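Local coordinates for uncharacterized protein (Bacteroides ovatus, PDB 4FS7) that is of unknown function but, as an extracellular leucine-rich repeat protein of the BspA type, probably binds other proteins, at residues L124-E134 against I146-A157. Sequence-based numbering, arbitrary orientation. Where two conformers were deposited one is given.
Sequences LPLMLKSIGVE and IPEGVTVIGDEA
The ring of Pro147 sits against the turn Pro125-Leu128: its CG lies 3.2 Å from Pro125 O, its CB faces Leu126 O, and its CD meets CD1 of Leu124, whose side chain crosses the ring at about a right angle. Replacing Pro147 with alanine removes CG and CD, which is likely to deprive Leu124 CD1 of an apolar partner and cost the Pro147-Val150 turn its fit against Pro125-Leu128. Lys129, bent at chi2 and chi3 (-56° and -69°), curls back so that NZ reaches a lone pair of Gly149 O in the carbonyl plane, at 2.8 Å. A water donates to Leu126 O and Leu128 O, tying the two turns together through a weak bond from Gly149 N. Inward, Ile131 sends CG2 to Ala157 CB (4.0 Å). The backbones run parallel: Ile131 N donates to Val152 O (3.0 Å) and Ile131 O accepts from Gly154 N (2.8 Å). Ile108 of strand 107-108 continues this pairing beyond Ser130 and Gly132. Glu134 and Glu156 lie side by side, OE2 and OE1 3.8 Å apart, like charges that would probably repel, an effect the salt bridge from Lys137 to Glu156 is likely to offset. Successive leucine-rich repeats thus stack through repeated backbone bonds over an aliphatic core, with charges kept to the margin.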
# COMPACT_ATOMS: atom_id res chain seq x y z
N LEU A 124 6.70 -17.53 -14.55
CA LEU A 124 7.29 -16.49 -15.37
C LEU A 124 8.60 -16.98 -15.99
O LEU A 124 9.33 -17.75 -15.38
CB LEU A 124 7.57 -15.23 -14.54
CG LEU A 124 6.33 -14.60 -13.92
CD1 LEU A 124 6.74 -13.47 -12.96
CD2 LEU A 124 5.35 -14.12 -14.99
N PRO A 125 8.89 -16.54 -17.23
CA PRO A 125 10.16 -16.90 -17.87
C PRO A 125 11.35 -16.44 -17.07
O PRO A 125 11.35 -15.31 -16.59
CB PRO A 125 10.12 -16.14 -19.21
CG PRO A 125 8.75 -15.73 -19.40
CD PRO A 125 8.07 -15.68 -18.10
N LEU A 126 12.36 -17.29 -16.95
CA LEU A 126 13.52 -16.93 -16.15
C LEU A 126 14.24 -15.71 -16.65
O LEU A 126 14.91 -15.06 -15.84
CB LEU A 126 14.46 -18.12 -15.92
CG LEU A 126 13.94 -19.08 -14.85
CD1 LEU A 126 14.80 -20.32 -14.75
CD2 LEU A 126 13.88 -18.40 -13.49
N MSE A 127 14.16 -15.41 -17.95
CA MSE A 127 14.85 -14.25 -18.52
C MSE A 127 13.94 -13.02 -18.63
O MSE A 127 14.25 -12.06 -19.30
CB MSE A 127 15.48 -14.62 -19.86
CG MSE A 127 16.50 -15.80 -19.78
SE MSE A 127 17.87 -15.68 -18.42
CE MSE A 127 18.30 -14.04 -19.15
N LEU A 128 12.80 -13.02 -17.94
CA LEU A 128 11.89 -11.85 -17.91
C LEU A 128 12.58 -10.61 -17.36
O LEU A 128 13.34 -10.70 -16.39
CB LEU A 128 10.67 -12.14 -17.05
CG LEU A 128 9.44 -11.23 -17.24
CD1 LEU A 128 8.74 -11.57 -18.58
CD2 LEU A 128 8.47 -11.38 -16.05
N LYS A 129 12.27 -9.46 -17.94
CA LYS A 129 12.89 -8.20 -17.59
C LYS A 129 11.93 -7.16 -17.00
O LYS A 129 12.36 -6.33 -16.22
CB LYS A 129 13.62 -7.61 -18.79
CG LYS A 129 14.78 -8.48 -19.27
CD LYS A 129 15.83 -8.78 -18.18
CE LYS A 129 16.68 -7.56 -17.71
NZ LYS A 129 17.67 -7.89 -16.56
N SER A 130 10.66 -7.21 -17.34
CA SER A 130 9.73 -6.22 -16.81
C SER A 130 8.31 -6.73 -16.74
O SER A 130 7.88 -7.59 -17.52
CB SER A 130 9.76 -4.93 -17.63
OG SER A 130 9.23 -5.14 -18.93
N ILE A 131 7.59 -6.19 -15.76
CA ILE A 131 6.18 -6.46 -15.54
C ILE A 131 5.47 -5.11 -15.50
O ILE A 131 5.86 -4.23 -14.74
CB ILE A 131 5.95 -7.22 -14.22
CG1 ILE A 131 6.60 -8.60 -14.30
CG2 ILE A 131 4.45 -7.31 -13.86
CD1 ILE A 131 6.65 -9.37 -12.95
N GLY A 132 4.42 -4.95 -16.32
CA GLY A 132 3.80 -3.66 -16.49
C GLY A 132 2.76 -3.31 -15.44
O GLY A 132 2.44 -4.09 -14.57
N VAL A 133 2.24 -2.10 -15.61
CA VAL A 133 1.17 -1.57 -14.75
C VAL A 133 -0.03 -2.52 -14.76
O VAL A 133 -0.51 -2.94 -15.82
CB VAL A 133 0.80 -0.16 -15.19
CG1 VAL A 133 -0.47 0.33 -14.49
CG2 VAL A 133 1.95 0.77 -14.93
N GLU A 134 -0.50 -2.90 -13.58
CA GLU A 134 -1.70 -3.69 -13.45
C GLU A 134 -1.61 -5.03 -14.18
O GLU A 134 -2.60 -5.63 -14.53
CB GLU A 134 -2.93 -2.91 -13.87
CG GLU A 134 -3.18 -1.72 -12.94
CD GLU A 134 -4.26 -0.78 -13.40
OE1 GLU A 134 -5.10 -1.13 -14.22
OE2 GLU A 134 -4.29 0.36 -12.87
N ILE A 146 9.19 -13.95 -8.79
CA ILE A 146 9.62 -12.97 -9.80
C ILE A 146 11.08 -13.23 -10.11
O ILE A 146 11.90 -13.19 -9.22
CB ILE A 146 9.53 -11.49 -9.31
CG1 ILE A 146 8.16 -11.14 -8.73
CG2 ILE A 146 9.90 -10.51 -10.46
CD1 ILE A 146 6.96 -11.43 -9.64
N PRO A 147 11.42 -13.52 -11.39
CA PRO A 147 12.79 -13.79 -11.76
C PRO A 147 13.77 -12.67 -11.37
O PRO A 147 13.40 -11.47 -11.37
CB PRO A 147 12.69 -13.96 -13.29
CG PRO A 147 11.36 -14.48 -13.53
CD PRO A 147 10.51 -13.75 -12.53
N GLU A 148 15.01 -13.05 -11.08
CA GLU A 148 16.02 -12.14 -10.54
C GLU A 148 16.31 -10.95 -11.43
O GLU A 148 16.72 -9.91 -10.97
CB GLU A 148 17.33 -12.90 -10.20
CG GLU A 148 18.21 -13.32 -11.39
CD GLU A 148 19.42 -14.16 -10.99
OE1 GLU A 148 20.27 -13.68 -10.18
OE2 GLU A 148 19.50 -15.30 -11.50
N GLY A 149 16.16 -11.15 -12.74
CA GLY A 149 16.44 -10.12 -13.69
C GLY A 149 15.35 -9.12 -13.98
O GLY A 149 15.57 -8.25 -14.81
N VAL A 150 14.19 -9.27 -13.34
CA VAL A 150 13.14 -8.29 -13.51
C VAL A 150 13.56 -6.99 -12.86
O VAL A 150 13.83 -6.99 -11.64
CB VAL A 150 11.81 -8.80 -12.98
CG1 VAL A 150 10.79 -7.65 -12.90
CG2 VAL A 150 11.32 -9.94 -13.84
N THR A 151 13.65 -5.90 -13.62
CA THR A 151 14.13 -4.62 -13.13
C THR A 151 13.02 -3.61 -12.85
O THR A 151 13.28 -2.59 -12.20
CB THR A 151 15.13 -4.00 -14.11
OG1 THR A 151 14.50 -3.78 -15.37
CG2 THR A 151 16.38 -4.89 -14.29
N VAL A 152 11.82 -3.86 -13.36
CA VAL A 152 10.66 -2.98 -13.16
C VAL A 152 9.42 -3.81 -12.93
O VAL A 152 9.16 -4.73 -13.71
CB VAL A 152 10.30 -2.11 -14.36
CG1 VAL A 152 9.36 -1.02 -13.85
CG2 VAL A 152 11.51 -1.52 -15.04
N ILE A 153 8.63 -3.44 -11.92
CA ILE A 153 7.31 -3.96 -11.72
C ILE A 153 6.40 -2.78 -11.56
O ILE A 153 6.58 -1.97 -10.63
CB ILE A 153 7.20 -4.93 -10.52
CG1 ILE A 153 8.18 -6.09 -10.63
CG2 ILE A 153 5.77 -5.45 -10.40
CD1 ILE A 153 8.24 -6.95 -9.36
N GLY A 154 5.44 -2.61 -12.46
CA GLY A 154 4.64 -1.41 -12.49
C GLY A 154 3.59 -1.30 -11.39
O GLY A 154 3.25 -2.25 -10.69
N ASP A 155 3.04 -0.08 -11.28
CA ASP A 155 2.01 0.23 -10.32
C ASP A 155 0.92 -0.82 -10.33
O ASP A 155 0.44 -1.25 -11.40
CB ASP A 155 1.33 1.58 -10.67
CG ASP A 155 2.22 2.78 -10.56
OD1 ASP A 155 3.36 2.66 -10.15
OD2 ASP A 155 1.69 3.89 -10.87
N GLU A 156 0.49 -1.23 -9.14
CA GLU A 156 -0.69 -2.09 -8.99
C GLU A 156 -0.57 -3.41 -9.77
O GLU A 156 -1.59 -4.06 -10.04
CB GLU A 156 -1.98 -1.35 -9.36
CG GLU A 156 -2.35 -0.26 -8.34
CD GLU A 156 -3.74 0.30 -8.50
OE1 GLU A 156 -4.60 -0.30 -9.19
OE2 GLU A 156 -4.00 1.37 -7.93
N ALA A 157 0.65 -3.90 -9.98
CA ALA A 157 0.81 -5.12 -10.78
C ALA A 157 0.15 -6.34 -10.16
O ALA A 157 -0.31 -7.21 -10.88
CB ALA A 157 2.29 -5.39 -11.06
O HOH W 1 15.10 -12.47 -15.13
O HOH W 2 13.44 -4.04 -18.03